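Local coordinates for sgbp-b (Bacteroides uniformis, PDB 7K44), which probably binds xyloglucan at the cell surface as part of a polysaccharide utilization locus of a human gut bacterium, at residues F290-Y295 with N372-F377; G249-W254 with L360-P365; V319-G324 with Q333-L338. All blocks are in the same frame, centred on the assembly; numbering follows the deposited sequence. Where two conformers were deposited one is given.

Contact 1: F290-Y295 with N372-F377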
loop_
_atom_site.group_PDB
_atom_site.type_symbol
_atom_site.label_atom_id
_atom_site.label_comp_id
_atom_site.label_asym_id
_atom_site.label_seq_id
_atom_site.Cartn_x
_atom_site.Cartn_y
_atom_site.Cartn_z
ATOM N N PHE A 290 -6.583 -5.579 12.483
ATOM C CA PHE A 290 -7.836 -5.777 11.761
ATOM C C PHE A 290 -8.953 -5.230 12.640
ATOM O O PHE A 290 -9.220 -5.775 13.720
ATOM C CB PHE A 290 -8.041 -7.265 11.473
ATOM C CG PHE A 290 -9.244 -7.575 10.602
ATOM C CD1 PHE A 290 -10.541 -7.480 11.110
ATOM C CD2 PHE A 290 -9.075 -7.985 9.284
ATOM C CE1 PHE A 290 -11.650 -7.779 10.307
ATOM C CE2 PHE A 290 -10.178 -8.288 8.485
ATOM C CZ PHE A 290 -11.462 -8.178 9.003
ATOM N N VAL A 291 -9.592 -4.151 12.197
ATOM C CA VAL A 291 -10.726 -3.565 12.905
ATOM C C VAL A 291 -11.987 -4.107 12.253
ATOM O O VAL A 291 -12.300 -3.756 11.110
ATOM C CB VAL A 291 -10.685 -2.032 12.880
ATOM C CG1 VAL A 291 -11.947 -1.448 13.532
ATOM C CG2 VAL A 291 -9.434 -1.523 13.577
ATOM N N ALA A 292 -12.706 -4.981 12.960
ATOM C CA ALA A 292 -13.879 -5.605 12.359
ATOM C C ALA A 292 -15.115 -4.726 12.457
ATOM O O ALA A 292 -16.030 -4.861 11.637
ATOM C CB ALA A 292 -14.155 -6.954 13.019
ATOM N N VAL A 293 -15.173 -3.840 13.446
ATOM C CA VAL A 293 -16.354 -3.025 13.695
ATOM C C VAL A 293 -15.900 -1.586 13.886
ATOM O O VAL A 293 -15.078 -1.302 14.762
ATOM C CB VAL A 293 -17.147 -3.518 14.918
ATOM C CG1 VAL A 293 -18.298 -2.573 15.215
ATOM C CG2 VAL A 293 -17.670 -4.932 14.682
ATOM N N GLU A 294 -16.427 -0.684 13.064
ATOM C CA GLU A 294 -16.114 0.728 13.206
ATOM C C GLU A 294 -16.651 1.248 14.534
ATOM O O GLU A 294 -17.721 0.838 14.991
ATOM C CB GLU A 294 -16.748 1.499 12.051
ATOM C CG GLU A 294 -16.344 2.956 11.974
ATOM C CD GLU A 294 -16.904 3.630 10.736
ATOM O OE1 GLU A 294 -17.781 3.026 10.082
ATOM O OE2 GLU A 294 -16.463 4.754 10.416
ATOM N N TYR A 295 -15.887 2.132 15.171
ATOM C CA TYR A 295 -16.325 2.785 16.395
ATOM C C TYR A 295 -16.077 4.280 16.305
ATOM O O TYR A 295 -15.154 4.736 15.628
ATOM C CB TYR A 295 -15.660 2.198 17.667
ATOM C CG TYR A 295 -14.138 2.228 17.681
ATOM C CD1 TYR A 295 -13.400 1.200 17.108
ATOM C CD2 TYR A 295 -13.444 3.271 18.287
ATOM C CE1 TYR A 295 -12.016 1.214 17.130
ATOM C CE2 TYR A 295 -12.056 3.302 18.299
ATOM C CZ TYR A 295 -11.351 2.266 17.730
ATOM O OH TYR A 295 -9.972 2.281 17.751
ATOM N N ASN A 372 -19.572 -1.272 20.560
ATOM C CA ASN A 372 -19.130 -2.637 20.318
ATOM C C ASN A 372 -17.751 -2.588 19.668
ATOM O O ASN A 372 -17.567 -1.933 18.638
ATOM C CB ASN A 372 -20.127 -3.369 19.423
ATOM C CG ASN A 372 -19.652 -4.754 19.037
ATOM O OD1 ASN A 372 -19.128 -5.497 19.868
ATOM N ND2 ASN A 372 -19.820 -5.107 17.766
ATOM N N ILE A 373 -16.781 -3.263 20.279
ATOM C CA ILE A 373 -15.395 -3.271 19.825
ATOM C C ILE A 373 -15.047 -4.674 19.352
ATOM O O ILE A 373 -15.397 -5.662 20.007
ATOM C CB ILE A 373 -14.464 -2.858 20.984
ATOM C CG1 ILE A 373 -14.823 -1.463 21.497
ATOM C CG2 ILE A 373 -12.990 -2.953 20.560
ATOM C CD1 ILE A 373 -14.705 -0.353 20.452
ATOM N N GLU A 374 -14.338 -4.766 18.225
ATOM C CA GLU A 374 -13.830 -6.059 17.769
ATOM C C GLU A 374 -12.616 -5.801 16.887
ATOM O O GLU A 374 -12.760 -5.315 15.760
ATOM C CB GLU A 374 -14.906 -6.842 17.013
ATOM C CG GLU A 374 -14.423 -8.205 16.521
ATOM C CD GLU A 374 -15.405 -8.883 15.572
ATOM O OE1 GLU A 374 -16.537 -8.380 15.414
ATOM O OE2 GLU A 374 -15.031 -9.909 14.965
ATOM N N MET A 375 -11.431 -6.130 17.395
ATOM C CA MET A 375 -10.179 -5.811 16.721
ATOM C C MET A 375 -9.190 -6.936 16.974
ATOM O O MET A 375 -9.266 -7.627 17.994
ATOM C CB MET A 375 -9.595 -4.497 17.246
ATOM C CG MET A 375 -10.562 -3.326 17.227
ATOM S SD MET A 375 -9.937 -1.966 18.217
ATOM C CE MET A 375 -8.332 -1.829 17.463
ATOM N N TYR A 376 -8.242 -7.096 16.053
ATOM C CA TYR A 376 -7.257 -8.169 16.089
ATOM C C TYR A 376 -5.877 -7.600 15.797
ATOM O O TYR A 376 -5.727 -6.675 14.988
ATOM C CB TYR A 376 -7.589 -9.255 15.043
ATOM C CG TYR A 376 -9.002 -9.777 15.157
ATOM C CD1 TYR A 376 -10.065 -9.100 14.578
ATOM C CD2 TYR A 376 -9.264 -10.920 15.883
ATOM C CE1 TYR A 376 -11.371 -9.566 14.714
ATOM C CE2 TYR A 376 -10.558 -11.403 16.012
ATOM C CZ TYR A 376 -11.602 -10.714 15.435
ATOM O OH TYR A 376 -12.885 -11.206 15.589
ATOM N N PHE A 377 -4.864 -8.194 16.430
ATOM C CA PHE A 377 -3.494 -7.696 16.387
ATOM C C PHE A 377 -2.529 -8.856 16.173
ATOM O O PHE A 377 -2.707 -9.939 16.747
ATOM C CB PHE A 377 -3.128 -7.048 17.734
ATOM C CG PHE A 377 -3.939 -5.838 18.075
ATOM C CD1 PHE A 377 -5.147 -5.954 18.742
ATOM C CD2 PHE A 377 -3.478 -4.573 17.732
ATOM C CE1 PHE A 377 -5.883 -4.822 19.054
ATOM C CE2 PHE A 377 -4.217 -3.446 18.039
ATOM C CZ PHE A 377 -5.421 -3.577 18.692
HETATM O O HOH W 1 -13.708 -2.326 16.837
HETATM O O HOH W 2 -18.660 0.346 17.626
#

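Contact 2: G249-W254 with L360-P365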
loop_
_atom_site.group_PDB
_atom_site.type_symbol
_atom_site.label_atom_id
_atom_site.label_comp_id
_atom_site.label_asym_id
_atom_site.label_seq_id
_atom_site.Cartn_x
_atom_site.Cartn_y
_atom_site.Cartn_z
ATOM N N GLY A 249 -15.632 -6.672 22.783
ATOM C CA GLY A 249 -16.693 -6.606 23.764
ATOM C C GLY A 249 -17.365 -5.255 23.738
ATOM O O GLY A 249 -17.159 -4.452 22.831
ATOM N N GLU A 250 -18.177 -4.989 24.758
ATOM C CA GLU A 250 -18.896 -3.728 24.862
ATOM C C GLU A 250 -18.112 -2.783 25.763
ATOM O O GLU A 250 -17.800 -3.125 26.909
ATOM C CB GLU A 250 -20.314 -3.937 25.396
ATOM C CG GLU A 250 -21.170 -2.685 25.345
ATOM C CD GLU A 250 -22.588 -2.937 25.813
ATOM O OE1 GLU A 250 -23.267 -3.796 25.213
ATOM O OE2 GLU A 250 -23.019 -2.286 26.789
ATOM N N LEU A 251 -17.798 -1.604 25.239
ATOM C CA LEU A 251 -16.973 -0.610 25.916
ATOM C C LEU A 251 -17.870 0.561 26.284
ATOM O O LEU A 251 -18.329 1.297 25.407
ATOM C CB LEU A 251 -15.837 -0.156 24.997
ATOM C CG LEU A 251 -14.916 0.963 25.488
ATOM C CD1 LEU A 251 -14.413 0.712 26.919
ATOM C CD2 LEU A 251 -13.741 1.132 24.519
ATOM N N SER A 252 -18.120 0.727 27.576
ATOM C CA SER A 252 -19.048 1.741 28.044
ATOM C C SER A 252 -18.405 3.122 28.014
ATOM O O SER A 252 -17.200 3.285 27.793
ATOM C CB SER A 252 -19.478 1.427 29.474
ATOM O OG SER A 252 -18.356 1.512 30.333
ATOM N N ALA A 253 -19.236 4.135 28.243
ATOM C CA ALA A 253 -18.730 5.475 28.459
ATOM C C ALA A 253 -17.988 5.549 29.791
ATOM O O ALA A 253 -18.202 4.737 30.704
ATOM C CB ALA A 253 -19.882 6.480 28.455
ATOM N N TRP A 254 -17.092 6.530 29.887
ATOM C CA TRP A 254 -16.375 6.828 31.126
ATOM C C TRP A 254 -15.652 5.601 31.673
ATOM O O TRP A 254 -15.705 5.308 32.871
ATOM C CB TRP A 254 -17.304 7.445 32.175
ATOM C CG TRP A 254 -17.948 8.695 31.702
ATOM C CD1 TRP A 254 -19.276 8.901 31.478
ATOM C CD2 TRP A 254 -17.287 9.918 31.365
ATOM N NE1 TRP A 254 -19.487 10.183 31.034
ATOM C CE2 TRP A 254 -18.279 10.829 30.955
ATOM C CE3 TRP A 254 -15.949 10.335 31.373
ATOM C CZ2 TRP A 254 -17.980 12.127 30.570
ATOM C CZ3 TRP A 254 -15.654 11.621 30.984
ATOM C CH2 TRP A 254 -16.665 12.505 30.584
ATOM N N LEU A 360 -0.453 -2.928 25.212
ATOM C CA LEU A 360 -1.480 -2.110 24.578
ATOM C C LEU A 360 -2.696 -2.100 25.488
ATOM O O LEU A 360 -3.115 -3.158 25.967
ATOM C CB LEU A 360 -1.903 -2.663 23.211
ATOM C CG LEU A 360 -0.857 -2.797 22.108
ATOM C CD1 LEU A 360 -0.163 -4.146 22.211
ATOM C CD2 LEU A 360 -1.545 -2.667 20.760
ATOM N N GLN A 361 -3.264 -0.922 25.741
ATOM C CA GLN A 361 -4.435 -0.829 26.609
ATOM C C GLN A 361 -5.476 0.094 26.006
ATOM O O GLN A 361 -5.154 1.216 25.596
ATOM C CB GLN A 361 -4.070 -0.329 28.002
ATOM C CG GLN A 361 -2.968 -1.122 28.642
ATOM C CD GLN A 361 -2.663 -0.666 30.050
ATOM O OE1 GLN A 361 -3.032 0.439 30.448
ATOM N NE2 GLN A 361 -2.002 -1.527 30.828
ATOM N N MET A 362 -6.721 -0.379 25.953
ATOM C CA MET A 362 -7.829 0.382 25.387
ATOM C C MET A 362 -8.745 0.870 26.501
ATOM O O MET A 362 -9.104 0.097 27.399
ATOM C CB MET A 362 -8.620 -0.463 24.392
ATOM C CG MET A 362 -9.636 0.363 23.611
ATOM S SD MET A 362 -10.537 -0.655 22.421
ATOM C CE MET A 362 -10.882 0.528 21.129
ATOM N N THR A 363 -9.109 2.148 26.444
ATOM C CA THR A 363 -10.012 2.792 27.389
ATOM C C THR A 363 -10.978 3.673 26.607
ATOM O O THR A 363 -10.816 3.881 25.403
ATOM C CB THR A 363 -9.250 3.637 28.425
ATOM O OG1 THR A 363 -8.497 4.664 27.756
ATOM C CG2 THR A 363 -8.302 2.771 29.268
ATOM N N ASN A 364 -11.996 4.197 27.291
ATOM C CA ASN A 364 -12.920 5.169 26.698
ATOM C C ASN A 364 -13.138 6.303 27.688
ATOM O O ASN A 364 -14.176 6.365 28.361
ATOM C CB ASN A 364 -14.238 4.516 26.275
ATOM C CG ASN A 364 -15.205 5.506 25.648
ATOM O OD1 ASN A 364 -14.803 6.572 25.185
ATOM N ND2 ASN A 364 -16.486 5.164 25.655
ATOM N N PRO A 365 -12.171 7.216 27.812
ATOM C CA PRO A 365 -12.296 8.357 28.742
ATOM C C PRO A 365 -13.172 9.469 28.172
ATOM O O PRO A 365 -12.736 10.604 27.980
ATOM C CB PRO A 365 -10.837 8.796 28.906
ATOM C CG PRO A 365 -10.244 8.532 27.549
ATOM C CD PRO A 365 -10.907 7.260 27.054
#

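Contact 3: V319-G324 with Q333-L338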
loop_
_atom_site.group_PDB
_atom_site.type_symbol
_atom_site.label_atom_id
_atom_site.label_comp_id
_atom_site.label_asym_id
_atom_site.label_seq_id
_atom_site.Cartn_x
_atom_site.Cartn_y
_atom_site.Cartn_z
ATOM N N VAL A 319 -4.753 3.210 12.576
ATOM C CA VAL A 319 -4.978 3.732 11.233
ATOM C C VAL A 319 -3.914 3.131 10.331
ATOM O O VAL A 319 -2.799 2.832 10.770
ATOM C CB VAL A 319 -4.918 5.281 11.174
ATOM C CG1 VAL A 319 -6.180 5.891 11.761
ATOM C CG2 VAL A 319 -3.662 5.815 11.858
ATOM N N SER A 320 -4.251 2.993 9.051
ATOM C CA SER A 320 -3.329 2.394 8.092
ATOM C C SER A 320 -2.207 3.361 7.716
ATOM O O SER A 320 -2.444 4.547 7.457
ATOM C CB SER A 320 -4.107 2.019 6.827
ATOM O OG SER A 320 -3.228 1.763 5.747
ATOM N N ASP A 321 -0.971 2.845 7.671
ATOM C CA ASP A 321 0.143 3.628 7.135
ATOM C C ASP A 321 -0.115 4.030 5.692
ATOM O O ASP A 321 0.430 5.031 5.219
ATOM C CB ASP A 321 1.428 2.805 7.141
ATOM C CG ASP A 321 1.977 2.566 8.529
ATOM O OD1 ASP A 321 1.496 3.187 9.501
ATOM O OD2 ASP A 321 2.894 1.731 8.634
ATOM N N PHE A 322 -0.919 3.245 4.982
ATOM C CA PHE A 322 -1.153 3.428 3.551
ATOM C C PHE A 322 -2.137 4.560 3.295
ATOM O O PHE A 322 -1.881 5.441 2.465
ATOM C CB PHE A 322 -1.700 2.111 2.995
ATOM C CG PHE A 322 -1.787 2.049 1.489
ATOM C CD1 PHE A 322 -0.645 2.061 0.710
ATOM C CD2 PHE A 322 -3.019 1.927 0.868
ATOM C CE1 PHE A 322 -0.734 1.972 -0.679
ATOM C CE2 PHE A 322 -3.118 1.846 -0.514
ATOM C CZ PHE A 322 -1.974 1.876 -1.286
ATOM N N THR A 323 -3.275 4.546 3.988
ATOM C CA THR A 323 -4.343 5.513 3.759
ATOM C C THR A 323 -4.423 6.596 4.824
ATOM O O THR A 323 -5.110 7.601 4.606
ATOM C CB THR A 323 -5.700 4.805 3.752
ATOM O OG1 THR A 323 -5.972 4.317 5.075
ATOM C CG2 THR A 323 -5.713 3.639 2.778
ATOM N N GLY A 324 -3.784 6.408 5.981
ATOM C CA GLY A 324 -3.948 7.342 7.066
ATOM C C GLY A 324 -5.256 7.219 7.817
ATOM O O GLY A 324 -5.495 8.008 8.739
ATOM N N GLN A 333 -1.470 -2.215 8.153
ATOM C CA GLN A 333 -0.194 -2.017 8.817
ATOM C C GLN A 333 -0.222 -0.698 9.571
ATOM O O GLN A 333 -0.567 0.346 9.011
ATOM C CB GLN A 333 0.940 -1.995 7.800
ATOM C CG GLN A 333 2.261 -1.567 8.397
ATOM C CD GLN A 333 3.381 -1.609 7.391
ATOM O OE1 GLN A 333 3.905 -2.672 7.064
ATOM N NE2 GLN A 333 3.762 -0.440 6.892
ATOM N N CYS A 334 0.170 -0.747 10.837
ATOM C CA CYS A 334 0.166 0.402 11.731
ATOM C C CYS A 334 1.579 0.584 12.263
ATOM O O CYS A 334 2.174 -0.371 12.766
ATOM C CB CYS A 334 -0.754 0.113 12.914
ATOM S SG CYS A 334 -2.512 -0.157 12.444
ATOM N N SER A 335 2.109 1.805 12.183
ATOM C CA SER A 335 3.451 2.104 12.670
ATOM C C SER A 335 3.406 3.214 13.714
ATOM O O SER A 335 2.668 4.195 13.562
ATOM C CB SER A 335 4.408 2.514 11.538
ATOM O OG SER A 335 4.506 1.515 10.533
ATOM N N ILE A 336 4.212 3.056 14.760
ATOM C CA ILE A 336 4.394 4.078 15.791
ATOM C C ILE A 336 5.886 4.344 15.936
ATOM O O ILE A 336 6.662 3.395 16.120
ATOM C CB ILE A 336 3.794 3.619 17.127
ATOM C CG1 ILE A 336 2.283 3.423 16.977
ATOM C CG2 ILE A 336 4.129 4.617 18.241
ATOM C CD1 ILE A 336 1.582 3.211 18.259
ATOM N N PRO A 337 6.344 5.591 15.853
ATOM C CA PRO A 337 7.784 5.840 15.959
ATOM C C PRO A 337 8.301 5.354 17.301
ATOM O O PRO A 337 7.710 5.628 18.349
ATOM C CB PRO A 337 7.888 7.367 15.833
ATOM C CG PRO A 337 6.636 7.772 15.089
ATOM C CD PRO A 337 5.579 6.827 15.615
ATOM N N LEU A 338 9.418 4.629 17.262
ATOM C CA LEU A 338 9.968 4.075 18.494
ATOM C C LEU A 338 10.411 5.175 19.444
ATOM O O LEU A 338 10.382 4.989 20.671
ATOM C CB LEU A 338 11.113 3.113 18.181
ATOM C CG LEU A 338 11.541 2.162 19.296
ATOM C CD1 LEU A 338 10.379 1.239 19.700
ATOM C CD2 LEU A 338 12.745 1.365 18.841
HETATM O O HOH W 3 -2.325 -0.846 5.571
#

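Contact 1: F290-Y295 with N372-F377
The carbonyl O of Glu-374 receives the backbone N of Ala-292 at 2.8 Å, the shortest direct bond between segments 290-295 and 372-377. It is the last of three bonds of an antiparallel beta ladder in the probable xyloglucan-binding domain. Phe-290 and Tyr-376 form a hydrogen-bonded pair, each N giving to the other's O. Val-291 and Met-375 follow as a non-hydrogen-bonded pair. Beyond Ala-292 waters bridge the two backbones. One water gives to Val-293 O and accepts from Glu-374 N; a second gives to both Glu-294 O and Asn-372 O. Val-293 N is buried here without a polar partner.

On the face of Phe-290 and Tyr-376 the two side chains run side by side, and their ring planes are turned 74° to each other. The CD1 atoms of Phe-290 and Tyr-376 are 3.9 Å apart. Ala-292 CB sits at the edge of both rings. It also meets the carboxylate carbon of Glu-374, CB to CD 3.4 Å. Glu-374 keeps CG anti to its own N (chi1 -180°) and runs extended, which lays the carboxylate against Ala-292 CB. Its OE1 also reaches Val-293 CG2, at 3.7 Å.

On the face of Val-291 and Met-375 the contacts are apolar. Met-375 bends at chi3, and CE packs on Val-291 CG2. Its sulfur makes an oblique Met-aromatic contact with Tyr-295, SD to CE1 4.0 Å. Ile-373 CD1 meets the root of the same ring, 3.8 Å from Tyr-295 CG. Met-362 of strand 357-364 packs against Tyr-295, Ile-373 and Met-375. The carboxylate of Glu-374 is fixed from within its own strand: Tyr-376 OH gives to the anti lone pair of Glu-374 OE2 at 2.6 Å.

Contact 2: G249-W254 with L360-P365
Leu-251 packs against Asn-364 where two antiparallel sheets of the probable xyloglucan-binding domain face each other. Strand 250-251 belongs to one sheet and strand 357-364 to the other. The contact is therefore packing between the two sheets of a beta sandwich, with no strand pairing between the two segments.

The apolar part centres on Leu-251. Its CG lies anti to the backbone N (chi1 176°), and the forked end reaches across to the other layer. The branch carbon CG and both methyls, CD1 and CD2, lie round CB of Asn-364, with Leu-251 CG nearest at 3.7 Å. The CD2 branch goes further along the strand, to 4.2 Å from Met-362 SD and 4.1 Å from Thr-363 O. Trp-258, Ile-373 and Pro-299 help to bury Leu-251, and Pro-299 also packs on Met-362 and Asn-364.

The polar part is the side-chain amide of Asn-364. ND2 gives a hydrogen bond to Ser-252 O at 2.9 Å. The bond is bent, with an N-H...O angle of 144°, and the donor stands above the carbonyl plane, 45° out of it. ND2 also bonds to Asn-368 O, while OD1 bonds to Ser-366 OG. The amide thus has partners for both its oxygen and its nitrogen, which should fix its rotation. It links the end of the strand to the loop that follows and to the chain after Leu-251.

At the outer end, crystal neighbours touch both Trp-254 and Pro-365. Trp-254 CA lies 5.0 Å from Pro-365 CA. The indole approaches obliquely, with Trp-254 CZ3 4.3 Å from Pro-365 O.

Contact 3: V319-G324 with Q333-L338
The carboxylate of Asp-321 crosses the side chain of Gln-333 obliquely, its plane turned 65° from the amide plane. Asp-321 CG lies anti to the carbonyl carbon (chi1 -71°), and the group reaches strand 331-337 between Gln-333 and Ser-335. OD2 takes two bonds. Ser-335 OG gives to it on the syn side at 2.5 Å, and Gln-333 NE2 on the anti side at 2.9 Å. Both donors lie slightly out of the carboxylate plane. OD1 receives a weak bond from Ser-335 N at 3.1 Å. Ser-335 thus meets both oxygens, one with its hydroxyl and one with its backbone. These donors probably help stabilise a negative charge on Asp-321.

With the Gln-333 chain extended beyond CG and its amide turned at chi3, NE2 meets Asp-321 OD2. Its OE1 bonds to Met-134 N and to Arg-381. The backbone adds one straight bond: Asp-321 N gives to Gln-333 O at 2.9 Å, with an N-H...O angle of 167°.

Ser-320 turns its hydroxyl back to its own loop. OG accepts from Phe-322 N at 2.8 Å in an ST turn, and from Thr-323 N in an ST motif. A water joins this OG to Gln-333 N. The loop is thus tied to the strand through water, backbone and carboxylate.

Segment 319-324 follows strand 313-316 and lies against the middle of strand 331-337, which pairs antiparallel with strand 283-291. Gln-286 of that partner strand bonds to Ser-335 OG. Phe-322 packs on strand 141-147 of the IPT/TIG domain, and its ring makes a cation-pi contact with Lys-130.

How the contacts relate
Contact 1 and contact 2 touch, with centres 12 Å apart. Ile-373 N of contact 1 lies 2.8 Å from Gly-249 O of contact 2, a probable hydrogen bond. Their segments alternate along the chain. Contact 3 is nested inside the loops closed by both. Its centre is about 16 Å from that of contact 1 and 21 Å from that of contact 2, with no touch. All three reach the same seven-stranded antiparallel sheet, where strand 283-291 lies between strands 331-337 and 371-384. The calcium ion is about 10 Å from the side chain of Tyr-376, and strand 371-384 supplies its ligand Asp-378.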